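Local coordinates for kinetochore protein Mis16 (Schizosaccharomyces japonicus, PDB 4XYH), which recognises histone H4 and the CENP-A-specific chaperone Scm3, and so probably helps to deposit CENP-A at centromeres, at residues Q86-V91 against V125-H130; G78-G83 against E131-K136; D145-L150 against F159-Y164; E50-T55 against D403-Q408; E184-G189 against G201-S206. All coordinates share one frame; numbering follows the deposited sequence.

Contact 1: residues Q86-V91 against V125-H130; sequences QNYLQV and VQKIHH
Neighbouring antiparallel strands of one blade of the WD40 beta-propeller meet here, strand 87-97 through L89 and V91, strand 123-130 through I128 and Q126. L89 and I128 exchange backbone bonds in both directions (I128 N to L89 O 2.8 Å), and V91 N reaches Q126 O. Beyond this pair the register slips: V125 N lies 3.0 Å from V91 O, which also takes a weak bond from Q126 N, a classic beta bulge. One face carries K127 and Q90, and the long lysine chain, bent at chi3 (-74°), brings NZ to 4.3 Å from the centroid of the Y88 ring in an off-centre cation-pi contact. Y88 CE1 comes within 3.4 Å of H129 CD2, and a water joins Y88 OH to H129 NE2. Over the H129 ring lies the flat end of Q86, amide and ring planes 13° apart. A nearly straight bond from Q86 NE2 to N87 O, 3.2 Å long, fixes how that amide is turned. On the other face L89 CD2 meets I128 CD1 at 4.3 Å, aliphatic chains suited to a surface packed against F159. Antiparallel pairing of neighbouring strands, as here, is what builds a WD40 blade.

Contact 2: residues G78-G83 against E131-K136; sequences GTQTSG and EGDVNK
The carboxylate of D133 overlaps the CG methylene of Q80, with D133 CG 3.5 Å from Q80 CG and the plane of the Q80 amide almost perpendicular to that of the acid. D133 has its CG anti to the carbonyl carbon (chi1 -61°), which directs OD1 into the bend of the 78-83 loop. There S82 N gives OD1 a bond of 3.0 Å on the syn lone pair, while T81 N, which also bonds N87 OD1, adds only a weak, strongly bent one. A water 2.6 Å from D133 OD1 donates to it and also to T81 OG1, a hydroxyl that is held as well by D85 O. An aspartate suits this place because its short chain sets an acceptor close to S82 N. Further along, V134 N meets T79 O at 3.0 Å, nearly along the C=O axis. V134 CB rests 3.9 Å from G78 CA, and any side chain on G78 would run into it, so glycine fits. The contact fastens the loop between strands 70-77 and 87-97 to the link that carries the chain from strand 123-130 into the next blade. With no basic side chain across the contact, the negative charge of D133 is probably eased by the S82 N-H and the water, which would help to keep it ionised.

Contact 3: residues D145-L150 against F159-Y164; sequences DIIATL and FDLNLY
D145 opens the pairing with its carbonyl, D145 O accepting L161 N at 2.7 Å in a nearly straight bond, while its carboxylate turns instead to a salt bridge with R165. I146 follows on the face that also carries D160, and its folded chain (chi1 -56°, chi2 -62°) swings CD1 to 3.6 Å from D160 CG, a methyl set against a flat carboxylate. That carboxylate has work of its own: D160 OD1 takes N162 N at 3.1 Å from above its plane, an Asx turn that leads strand 156-160 into the 3-10 segment 161-163. An alanine at D160 would take away this acceptor, and N162 N would probably lose its mate and the start of the turn become freer to move. I147 comes next and shares two bonds of 2.8 Å with F159, one from I147 N to F159 O and one from F159 N to I147 O. This is the hairpin of strands 146-150 and 156-160 in a WD40 blade, and F159-D160 probably occupies the place that a Trp-Asp pair often holds in such repeats. On the F159 side of the sheet two branched aliphatic chains meet, I147 CG1 4.0 Å from L161 CD1. T149 lies farther on, its CG2 3.7 Å from F159 CE1, with OG1 near the plane of the ring at its edge and hydrogen-bonded to H130 NE2.

Contact 4: residues E50-T55 against D403-Q408; sequences EWPSLT and DDNILQ
N405 lays its amide alongside the ring of P52, the two side chains pointing the same way. With CG anti to the carbonyl carbon (chi1 -67°), the asparagine brings OD1 to 3.1 Å from P52 CD and 3.4 Å from P52 CB; P52 N, lacking a hydrogen, can offer it no bond. The other branch, ND2, is 3.2 Å from E50 O at an angle too poor for a hydrogen bond and donates instead to L49 O. Asparagine also suits the backbone here, since it tolerates positive phi (68°) better than most residues, as the tight turn between strands 398-402 and 406-412 requires. The contact lies beside the closure of the propeller ring: the N-terminal strand 41-48 pairs with strand 406-412 of the last blade, and the 50-55 loop then crosses to strand 56-58 of the next. An alanine at N405 would remove the amide, so L49 O would probably lose its side-chain donor and a gap would open beside P52. The W51 side chain touches T81. Farther along, S53 OG donates to T55 O at 2.7 Å, on a lone pair in the carbonyl plane, and also meets G78 N.

Contact 5: residues E184-G189 against G201-S206; sequences EGFGLG and GTEDTS
Backbone bonds come first: G187 and G201 form an antiparallel hydrogen-bonded pair, G187 N to G201 O at 3.0 Å and G201 N to G187 O at 2.9 Å. Beyond it E203 N closes on E184 O at 3.0 Å, and between these bonds F186 N donates to a water. Close packing is the second kind. G185 CA lies only 3.5 Å from T202 CB, and a side chain at G185 would collide with the T202 backbone, so glycine is the fitting residue. The extended E203 chain runs past the E184 carbonyl, CG 3.2 Å from E184 O, and its OE2 lies at the edge of the F186 ring. Side-chain bonds of the turn make up the third kind. T202 OG1 accepts D204 N at 3.0 Å in an ST turn, within a type I turn from T202 to T205. D204 OD1 takes S206 N at 2.8 Å in an Asx turn and S206 OG at 2.6 Å. Its OD2 receives T182 N and H181 ND1, consistent with the Asp-His pair found in many WD40 blades. With two donors on each oxygen, D204 is held against rotation and is likely to stay ionised, its charge spread over peptide, hydroxyl and imidazole N-H groups; it probably keeps in shape the T202-T205 turn, which presents E203 N to E184 O.

How the contacts relate
From the N terminus the chain first enters contact 4, which brings 50-55 back to 403-408 across nearly the whole sequence; the other four contacts therefore fall within its span. Contact 2 joins 78-83 to 131-136, and contact 1 lies within that loop, bonded to it where T79 meets N87 and Y88. Contacts 3 and 5 follow in series, and none cross. N135 and K136 of contact 2 form backbone bonds with L150 of contact 3, while their side chains reach the G185 and F186 carbonyls of contact 5. Q126 and H130 tie contact 1 to contact 3. Together they run from the closure of the ring through the blades that follow it.

Contact 1: residues Q86-V91 against V125-H130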
# COMPACT_ATOMS: atom_id res chain seq x y z
N GLN A 86 23.50 -5.05 1.30
CA GLN A 86 22.55 -6.10 1.62
C GLN A 86 21.19 -5.50 1.94
O GLN A 86 21.08 -4.63 2.80
CB GLN A 86 23.05 -6.93 2.80
CG GLN A 86 22.15 -8.09 3.14
CD GLN A 86 22.08 -9.07 1.99
OE1 GLN A 86 23.09 -9.66 1.61
NE2 GLN A 86 20.89 -9.26 1.43
N ASN A 87 20.14 -5.95 1.25
CA ASN A 87 18.79 -5.52 1.56
C ASN A 87 18.16 -6.43 2.61
O ASN A 87 18.47 -7.63 2.68
CB ASN A 87 17.92 -5.49 0.30
CG ASN A 87 18.15 -4.25 -0.55
OD1 ASN A 87 17.69 -3.15 -0.22
ND2 ASN A 87 18.87 -4.43 -1.65
N TYR A 88 17.27 -5.88 3.43
CA TYR A 88 16.55 -6.74 4.36
C TYR A 88 15.05 -6.57 4.31
O TYR A 88 14.54 -5.44 4.20
CB TYR A 88 16.99 -6.51 5.80
CG TYR A 88 18.47 -6.64 6.07
CD1 TYR A 88 19.04 -7.88 6.38
CD2 TYR A 88 19.29 -5.53 6.07
CE1 TYR A 88 20.39 -7.99 6.67
CE2 TYR A 88 20.64 -5.63 6.35
CZ TYR A 88 21.19 -6.86 6.65
OH TYR A 88 22.54 -6.95 6.92
N LEU A 89 14.36 -7.69 4.43
CA LEU A 89 12.97 -7.69 4.86
C LEU A 89 13.00 -7.50 6.38
O LEU A 89 13.81 -8.13 7.06
CB LEU A 89 12.26 -8.99 4.46
CG LEU A 89 10.81 -9.14 4.89
CD1 LEU A 89 9.92 -8.10 4.18
CD2 LEU A 89 10.32 -10.59 4.60
N GLN A 90 12.15 -6.63 6.91
CA GLN A 90 12.26 -6.23 8.31
C GLN A 90 10.94 -6.30 9.05
O GLN A 90 9.88 -5.97 8.50
CB GLN A 90 12.82 -4.80 8.43
CG GLN A 90 14.19 -4.59 7.79
CD GLN A 90 14.74 -3.19 7.99
OE1 GLN A 90 15.83 -3.01 8.51
NE2 GLN A 90 13.99 -2.18 7.53
N VAL A 91 11.02 -6.71 10.31
CA VAL A 91 9.89 -6.64 11.22
C VAL A 91 10.24 -5.63 12.31
O VAL A 91 11.31 -5.72 12.92
CB VAL A 91 9.56 -8.00 11.88
CG1 VAL A 91 8.35 -7.85 12.83
CG2 VAL A 91 9.30 -9.06 10.83
N VAL A 125 13.25 -5.49 15.15
CA VAL A 125 13.52 -6.70 15.90
C VAL A 125 14.00 -7.88 15.06
O VAL A 125 14.55 -8.84 15.59
CB VAL A 125 12.29 -7.13 16.70
CG1 VAL A 125 11.92 -6.03 17.68
CG2 VAL A 125 11.13 -7.43 15.75
N GLN A 126 13.79 -7.82 13.75
CA GLN A 126 14.27 -8.90 12.88
C GLN A 126 14.57 -8.38 11.48
O GLN A 126 13.81 -7.59 10.90
CB GLN A 126 13.27 -10.05 12.82
CG GLN A 126 13.90 -11.33 12.30
CD GLN A 126 13.00 -12.56 12.42
OE1 GLN A 126 11.91 -12.60 11.85
NE2 GLN A 126 13.47 -13.57 13.15
N LYS A 127 15.70 -8.82 10.94
CA LYS A 127 16.10 -8.45 9.59
C LYS A 127 16.43 -9.72 8.85
O LYS A 127 17.19 -10.56 9.35
CB LYS A 127 17.31 -7.51 9.60
CG LYS A 127 17.10 -6.30 10.49
CD LYS A 127 17.98 -5.13 10.12
CE LYS A 127 19.41 -5.36 10.54
NZ LYS A 127 20.31 -4.33 9.92
N ILE A 128 15.84 -9.88 7.68
CA ILE A 128 16.08 -11.08 6.90
C ILE A 128 16.68 -10.71 5.56
O ILE A 128 16.16 -9.82 4.89
CB ILE A 128 14.78 -11.88 6.68
CG1 ILE A 128 14.06 -12.09 8.02
CG2 ILE A 128 15.08 -13.19 5.97
CD1 ILE A 128 12.55 -12.20 7.91
N HIS A 129 17.76 -11.39 5.16
CA HIS A 129 18.38 -11.13 3.86
C HIS A 129 17.36 -11.21 2.73
O HIS A 129 16.57 -12.16 2.65
CB HIS A 129 19.54 -12.09 3.59
CG HIS A 129 20.77 -11.78 4.39
ND1 HIS A 129 22.04 -12.13 3.99
CD2 HIS A 129 20.92 -11.13 5.58
CE1 HIS A 129 22.92 -11.71 4.88
NE2 HIS A 129 22.26 -11.10 5.86
N HIS A 130 17.39 -10.19 1.88
CA HIS A 130 16.49 -10.02 0.75
C HIS A 130 17.28 -9.64 -0.51
O HIS A 130 18.20 -8.81 -0.44
CB HIS A 130 15.44 -8.96 1.08
CG HIS A 130 14.36 -8.83 0.04
ND1 HIS A 130 14.50 -8.03 -1.08
CD2 HIS A 130 13.14 -9.39 -0.05
CE1 HIS A 130 13.40 -8.11 -1.80
NE2 HIS A 130 12.56 -8.93 -1.21
O HOH W 1 20.12 -7.21 -1.43
O HOH W 2 23.63 -9.30 7.30
O HOH W 3 22.83 -5.08 9.77

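Contact 2: residues G78-G83 against E131-K136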
# COMPACT_ATOMS: atom_id res chain seq x y z
N GLY A 78 10.68 -2.75 4.70
CA GLY A 78 11.73 -3.17 3.80
C GLY A 78 12.91 -2.22 3.75
O GLY A 78 12.94 -1.23 4.48
N THR A 79 13.89 -2.53 2.91
CA THR A 79 14.95 -1.58 2.64
C THR A 79 15.06 -1.30 1.15
O THR A 79 14.68 -2.11 0.31
CB THR A 79 16.35 -2.08 3.12
OG1 THR A 79 16.74 -3.23 2.35
CG2 THR A 79 16.35 -2.41 4.60
N GLN A 80 15.60 -0.13 0.84
CA GLN A 80 16.00 0.18 -0.51
C GLN A 80 17.43 0.69 -0.44
O GLN A 80 17.65 1.83 -0.03
CB GLN A 80 15.06 1.21 -1.14
CG GLN A 80 15.48 1.65 -2.53
CD GLN A 80 14.72 2.88 -2.99
OE1 GLN A 80 14.35 3.73 -2.17
NE2 GLN A 80 14.47 2.97 -4.28
N THR A 81 18.39 -0.16 -0.79
CA THR A 81 19.80 0.23 -0.78
C THR A 81 20.26 0.58 -2.19
O THR A 81 21.32 1.16 -2.36
CB THR A 81 20.72 -0.89 -0.23
OG1 THR A 81 20.75 -1.99 -1.15
CG2 THR A 81 20.28 -1.38 1.15
N SER A 82 19.44 0.22 -3.18
CA SER A 82 19.74 0.46 -4.59
C SER A 82 21.09 -0.15 -5.03
O SER A 82 21.90 0.53 -5.66
CB SER A 82 19.75 1.97 -4.90
OG SER A 82 18.78 2.69 -4.15
N GLY A 83 21.33 -1.41 -4.69
CA GLY A 83 22.58 -2.07 -5.07
C GLY A 83 23.78 -1.80 -4.18
O GLY A 83 24.82 -2.47 -4.29
N GLU A 131 16.93 -10.24 -1.64
CA GLU A 131 17.58 -9.94 -2.93
C GLU A 131 16.98 -8.72 -3.63
O GLU A 131 15.85 -8.75 -4.10
CB GLU A 131 17.49 -11.14 -3.88
CG GLU A 131 18.13 -12.40 -3.34
CD GLU A 131 18.37 -13.46 -4.42
OE1 GLU A 131 17.70 -13.45 -5.48
OE2 GLU A 131 19.26 -14.31 -4.19
N GLY A 132 17.76 -7.65 -3.71
CA GLY A 132 17.29 -6.44 -4.33
C GLY A 132 16.44 -5.66 -3.35
O GLY A 132 16.15 -6.15 -2.24
N ASP A 133 16.05 -4.45 -3.76
CA ASP A 133 15.17 -3.60 -2.98
C ASP A 133 13.89 -4.35 -2.64
O ASP A 133 13.37 -5.12 -3.46
CB ASP A 133 14.82 -2.33 -3.75
CG ASP A 133 16.04 -1.47 -4.10
OD1 ASP A 133 17.04 -1.51 -3.36
OD2 ASP A 133 15.99 -0.74 -5.12
N VAL A 134 13.36 -4.14 -1.44
CA VAL A 134 12.06 -4.70 -1.16
C VAL A 134 11.01 -3.73 -1.74
O VAL A 134 10.62 -2.77 -1.09
CB VAL A 134 11.84 -4.92 0.34
CG1 VAL A 134 10.51 -5.58 0.58
CG2 VAL A 134 12.96 -5.78 0.92
N ASN A 135 10.59 -3.98 -2.98
CA ASN A 135 9.61 -3.09 -3.61
C ASN A 135 8.26 -3.11 -2.88
O ASN A 135 7.65 -2.08 -2.66
CB ASN A 135 9.42 -3.45 -5.07
CG ASN A 135 10.48 -2.85 -5.97
OD1 ASN A 135 11.43 -2.20 -5.51
ND2 ASN A 135 10.32 -3.04 -7.28
N LYS A 136 7.82 -4.30 -2.48
CA LYS A 136 6.59 -4.44 -1.73
C LYS A 136 6.65 -5.71 -0.90
O LYS A 136 7.26 -6.69 -1.33
CB LYS A 136 5.35 -4.46 -2.65
CG LYS A 136 4.03 -4.42 -1.87
CD LYS A 136 2.83 -4.03 -2.72
CE LYS A 136 2.81 -2.52 -2.98
NZ LYS A 136 1.76 -2.17 -3.97
O HOH W 4 19.31 -2.59 -3.88

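Contact 3: residues D145-L150 against F159-Y164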
# COMPACT_ATOMS: atom_id res chain seq x y z
N ASP A 145 2.65 -15.36 9.20
CA ASP A 145 4.05 -15.80 9.25
C ASP A 145 4.59 -16.00 7.84
O ASP A 145 5.81 -16.09 7.64
CB ASP A 145 4.22 -17.11 10.04
CG ASP A 145 4.11 -16.92 11.55
OD1 ASP A 145 4.46 -15.83 12.08
OD2 ASP A 145 3.68 -17.90 12.22
N ILE A 146 3.69 -16.11 6.88
CA ILE A 146 4.09 -16.26 5.48
C ILE A 146 4.11 -14.88 4.79
O ILE A 146 3.07 -14.21 4.69
CB ILE A 146 3.13 -17.24 4.73
CG1 ILE A 146 3.08 -18.60 5.44
CG2 ILE A 146 3.51 -17.36 3.28
CD1 ILE A 146 4.42 -19.33 5.49
N ILE A 147 5.29 -14.44 4.34
CA ILE A 147 5.43 -13.13 3.70
C ILE A 147 5.77 -13.31 2.22
O ILE A 147 6.63 -14.14 1.86
CB ILE A 147 6.55 -12.26 4.34
CG1 ILE A 147 6.48 -12.27 5.87
CG2 ILE A 147 6.54 -10.82 3.76
CD1 ILE A 147 5.23 -11.68 6.43
N ALA A 148 5.09 -12.56 1.35
CA ALA A 148 5.48 -12.48 -0.06
C ALA A 148 6.11 -11.12 -0.31
O ALA A 148 5.69 -10.13 0.28
CB ALA A 148 4.29 -12.70 -0.98
N THR A 149 7.13 -11.06 -1.16
CA THR A 149 7.71 -9.77 -1.56
C THR A 149 7.97 -9.74 -3.04
O THR A 149 7.96 -10.77 -3.69
CB THR A 149 9.07 -9.45 -0.86
OG1 THR A 149 10.12 -10.20 -1.48
CG2 THR A 149 9.04 -9.74 0.63
N LEU A 150 8.21 -8.53 -3.58
CA LEU A 150 8.72 -8.35 -4.94
C LEU A 150 10.12 -7.75 -4.88
O LEU A 150 10.33 -6.69 -4.26
CB LEU A 150 7.82 -7.42 -5.74
CG LEU A 150 6.63 -8.02 -6.47
CD1 LEU A 150 5.75 -6.88 -7.06
CD2 LEU A 150 7.09 -8.99 -7.56
N PHE A 159 8.80 -15.90 2.30
CA PHE A 159 9.50 -16.08 3.56
C PHE A 159 8.55 -16.72 4.56
O PHE A 159 7.39 -16.32 4.64
CB PHE A 159 10.00 -14.74 4.12
CG PHE A 159 10.95 -14.00 3.22
CD1 PHE A 159 10.48 -13.30 2.11
CD2 PHE A 159 12.32 -13.96 3.50
CE1 PHE A 159 11.36 -12.60 1.29
CE2 PHE A 159 13.19 -13.26 2.68
CZ PHE A 159 12.71 -12.57 1.58
N ASP A 160 9.02 -17.71 5.31
CA ASP A 160 8.23 -18.30 6.39
C ASP A 160 8.85 -17.93 7.75
O ASP A 160 9.86 -18.53 8.14
CB ASP A 160 8.16 -19.82 6.22
CG ASP A 160 7.28 -20.50 7.26
OD1 ASP A 160 6.81 -19.84 8.23
OD2 ASP A 160 7.04 -21.71 7.12
N LEU A 161 8.27 -16.95 8.45
CA LEU A 161 8.89 -16.39 9.66
C LEU A 161 8.97 -17.43 10.78
O LEU A 161 9.78 -17.32 11.70
CB LEU A 161 8.13 -15.15 10.14
CG LEU A 161 8.09 -13.96 9.15
CD1 LEU A 161 7.47 -12.68 9.75
CD2 LEU A 161 9.46 -13.69 8.59
N ASN A 162 8.12 -18.44 10.69
CA ASN A 162 8.08 -19.49 11.68
C ASN A 162 9.33 -20.38 11.74
O ASN A 162 9.51 -21.13 12.69
CB ASN A 162 6.84 -20.37 11.43
CG ASN A 162 6.61 -21.36 12.52
OD1 ASN A 162 6.57 -21.00 13.70
ND2 ASN A 162 6.48 -22.63 12.15
N LEU A 163 10.16 -20.32 10.71
CA LEU A 163 11.37 -21.12 10.66
C LEU A 163 12.53 -20.44 11.39
O LEU A 163 13.60 -20.99 11.50
CB LEU A 163 11.80 -21.39 9.21
CG LEU A 163 10.82 -22.14 8.29
CD1 LEU A 163 11.42 -22.29 6.89
CD2 LEU A 163 10.54 -23.51 8.88
N TYR A 164 12.32 -19.21 11.86
CA TYR A 164 13.38 -18.46 12.51
C TYR A 164 12.82 -17.35 13.39
O TYR A 164 13.09 -16.17 13.18
CB TYR A 164 14.36 -17.89 11.47
CG TYR A 164 13.77 -17.48 10.13
CD1 TYR A 164 13.11 -16.27 9.98
CD2 TYR A 164 13.89 -18.30 9.01
CE1 TYR A 164 12.58 -15.89 8.76
CE2 TYR A 164 13.37 -17.94 7.78
CZ TYR A 164 12.71 -16.73 7.66
OH TYR A 164 12.19 -16.34 6.45

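Contact 4: residues E50-T55 against D403-Q408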
# COMPACT_ATOMS: atom_id res chain seq x y z
N GLU A 50 17.45 3.74 8.81
CA GLU A 50 18.79 3.66 8.23
C GLU A 50 18.73 3.70 6.70
O GLU A 50 19.46 4.46 6.07
CB GLU A 50 19.50 2.40 8.70
CG GLU A 50 20.83 2.17 8.02
CD GLU A 50 21.64 1.04 8.65
OE1 GLU A 50 21.14 0.42 9.62
OE2 GLU A 50 22.78 0.78 8.19
N TRP A 51 17.86 2.90 6.11
CA TRP A 51 17.59 2.99 4.68
C TRP A 51 16.14 3.35 4.47
O TRP A 51 15.29 3.04 5.30
CB TRP A 51 17.90 1.68 3.95
CG TRP A 51 19.30 1.21 4.10
CD1 TRP A 51 19.78 0.33 5.02
CD2 TRP A 51 20.41 1.60 3.29
NE1 TRP A 51 21.12 0.14 4.83
CE2 TRP A 51 21.54 0.91 3.78
CE3 TRP A 51 20.56 2.47 2.20
CZ2 TRP A 51 22.80 1.06 3.21
CZ3 TRP A 51 21.82 2.62 1.64
CH2 TRP A 51 22.92 1.92 2.15
N PRO A 52 15.83 3.99 3.34
CA PRO A 52 14.41 4.14 3.01
C PRO A 52 13.70 2.78 2.89
O PRO A 52 14.32 1.78 2.48
CB PRO A 52 14.42 4.87 1.67
CG PRO A 52 15.78 4.60 1.09
CD PRO A 52 16.71 4.47 2.26
N SER A 53 12.43 2.75 3.27
CA SER A 53 11.58 1.62 2.99
C SER A 53 10.56 2.01 1.92
O SER A 53 10.01 3.11 1.96
CB SER A 53 10.87 1.13 4.26
OG SER A 53 10.05 0.00 3.96
N LEU A 54 10.33 1.12 0.97
CA LEU A 54 9.31 1.34 -0.05
C LEU A 54 7.94 0.78 0.37
O LEU A 54 6.93 1.02 -0.31
CB LEU A 54 9.73 0.69 -1.37
CG LEU A 54 10.94 1.35 -2.03
CD1 LEU A 54 11.52 0.48 -3.14
CD2 LEU A 54 10.50 2.70 -2.57
N THR A 55 7.92 0.04 1.47
CA THR A 55 6.73 -0.70 1.85
C THR A 55 6.49 -0.69 3.36
O THR A 55 7.43 -0.63 4.16
CB THR A 55 6.83 -2.17 1.34
OG1 THR A 55 5.61 -2.89 1.65
CG2 THR A 55 8.06 -2.90 1.99
N ASP A 403 10.02 9.22 1.01
CA ASP A 403 11.29 8.93 0.31
C ASP A 403 12.54 9.33 1.08
O ASP A 403 13.63 8.91 0.73
CB ASP A 403 11.31 9.61 -1.06
CG ASP A 403 10.42 8.91 -2.07
OD1 ASP A 403 10.12 7.71 -1.84
OD2 ASP A 403 10.01 9.53 -3.08
N ASP A 404 12.39 10.14 2.12
CA ASP A 404 13.54 10.61 2.88
C ASP A 404 13.81 9.80 4.14
O ASP A 404 14.20 10.37 5.16
CB ASP A 404 13.34 12.08 3.27
CG ASP A 404 12.01 12.33 3.98
OD1 ASP A 404 11.41 11.37 4.51
OD2 ASP A 404 11.55 13.49 4.02
N ASN A 405 13.57 8.48 4.09
CA ASN A 405 13.87 7.58 5.22
C ASN A 405 13.01 7.78 6.47
O ASN A 405 13.36 7.28 7.55
CB ASN A 405 15.34 7.70 5.63
CG ASN A 405 16.30 7.20 4.58
OD1 ASN A 405 16.04 7.28 3.37
ND2 ASN A 405 17.43 6.65 5.03
N ILE A 406 11.90 8.49 6.34
CA ILE A 406 11.04 8.76 7.48
C ILE A 406 9.82 7.86 7.53
O ILE A 406 9.05 7.79 6.56
CB ILE A 406 10.58 10.23 7.49
CG1 ILE A 406 11.76 11.14 7.80
CG2 ILE A 406 9.52 10.44 8.55
CD1 ILE A 406 12.41 10.83 9.11
N LEU A 407 9.65 7.16 8.65
CA LEU A 407 8.42 6.45 8.96
C LEU A 407 7.62 7.25 9.99
O LEU A 407 8.15 7.66 11.01
CB LEU A 407 8.71 5.04 9.49
CG LEU A 407 7.51 4.35 10.14
CD1 LEU A 407 6.41 4.10 9.12
CD2 LEU A 407 7.91 3.03 10.81
N GLN A 408 6.35 7.48 9.72
CA GLN A 408 5.51 8.16 10.70
C GLN A 408 4.30 7.32 11.06
O GLN A 408 3.65 6.73 10.20
CB GLN A 408 5.06 9.53 10.18
CG GLN A 408 5.95 10.65 10.60
CD GLN A 408 5.67 11.95 9.87
OE1 GLN A 408 4.68 12.08 9.13
NE2 GLN A 408 6.56 12.93 10.06
O HOH W 5 10.58 5.32 0.53

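Contact 5: residues E184-G189 against G201-S206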
# COMPACT_ATOMS: atom_id res chain seq x y z
N GLU A 184 11.34 -5.32 -12.61
CA GLU A 184 10.85 -5.04 -11.27
C GLU A 184 9.45 -4.43 -11.29
O GLU A 184 9.02 -3.91 -12.32
CB GLU A 184 11.83 -4.13 -10.54
CG GLU A 184 13.11 -4.88 -10.26
CD GLU A 184 14.20 -4.05 -9.60
OE1 GLU A 184 14.02 -2.82 -9.43
OE2 GLU A 184 15.24 -4.67 -9.25
N GLY A 185 8.75 -4.50 -10.16
CA GLY A 185 7.40 -3.99 -10.08
C GLY A 185 6.91 -3.83 -8.66
O GLY A 185 7.65 -4.11 -7.70
N PHE A 186 5.66 -3.38 -8.52
CA PHE A 186 5.11 -3.02 -7.23
C PHE A 186 3.73 -3.61 -7.00
O PHE A 186 3.12 -3.38 -5.96
CB PHE A 186 5.03 -1.49 -7.09
CG PHE A 186 6.37 -0.83 -7.01
CD1 PHE A 186 7.05 -0.47 -8.17
CD2 PHE A 186 6.95 -0.55 -5.78
CE1 PHE A 186 8.30 0.16 -8.09
CE2 PHE A 186 8.19 0.07 -5.69
CZ PHE A 186 8.88 0.42 -6.85
N GLY A 187 3.22 -4.36 -7.97
CA GLY A 187 1.91 -4.96 -7.85
C GLY A 187 1.98 -6.32 -7.19
O GLY A 187 2.60 -7.25 -7.72
N LEU A 188 1.33 -6.44 -6.04
CA LEU A 188 1.39 -7.67 -5.24
C LEU A 188 0.17 -7.78 -4.33
O LEU A 188 -0.18 -6.83 -3.64
CB LEU A 188 2.66 -7.69 -4.39
CG LEU A 188 2.80 -8.81 -3.35
CD1 LEU A 188 2.91 -10.15 -4.02
CD2 LEU A 188 4.03 -8.58 -2.48
N GLY A 189 -0.47 -8.94 -4.30
CA GLY A 189 -1.61 -9.10 -3.43
C GLY A 189 -2.01 -10.56 -3.24
O GLY A 189 -2.02 -11.33 -4.22
N GLY A 201 2.20 -7.95 -10.46
CA GLY A 201 2.22 -7.19 -11.69
C GLY A 201 3.43 -6.26 -11.64
O GLY A 201 3.73 -5.68 -10.60
N THR A 202 4.14 -6.14 -12.76
CA THR A 202 5.36 -5.33 -12.77
C THR A 202 5.46 -4.44 -14.01
O THR A 202 4.51 -4.32 -14.79
CB THR A 202 6.63 -6.20 -12.74
OG1 THR A 202 6.85 -6.77 -14.04
CG2 THR A 202 6.53 -7.32 -11.68
N GLU A 203 6.64 -3.88 -14.19
CA GLU A 203 6.97 -3.07 -15.35
C GLU A 203 7.00 -3.87 -16.66
O GLU A 203 6.94 -3.28 -17.73
CB GLU A 203 8.31 -2.33 -15.10
CG GLU A 203 8.15 -1.28 -13.98
CD GLU A 203 9.46 -0.79 -13.35
OE1 GLU A 203 10.54 -0.90 -13.98
OE2 GLU A 203 9.39 -0.26 -12.21
N ASP A 204 7.05 -5.20 -16.60
CA ASP A 204 7.04 -5.96 -17.86
C ASP A 204 5.62 -6.07 -18.41
O ASP A 204 5.41 -6.67 -19.46
CB ASP A 204 7.68 -7.36 -17.69
CG ASP A 204 6.94 -8.27 -16.71
OD1 ASP A 204 5.69 -8.26 -16.65
OD2 ASP A 204 7.63 -9.03 -15.99
N THR A 205 4.66 -5.44 -17.71
CA THR A 205 3.24 -5.30 -18.11
C THR A 205 2.42 -6.59 -17.96
O THR A 205 1.22 -6.61 -18.26
CB THR A 205 3.06 -4.79 -19.59
OG1 THR A 205 3.12 -5.89 -20.51
CG2 THR A 205 4.10 -3.72 -19.97
N SER A 206 3.04 -7.68 -17.50
CA SER A 206 2.28 -8.91 -17.28
C SER A 206 1.73 -8.99 -15.85
O SER A 206 2.10 -8.20 -14.99
CB SER A 206 3.14 -10.14 -17.56
OG SER A 206 4.12 -10.32 -16.55
O HOH W 6 4.63 -2.35 -10.95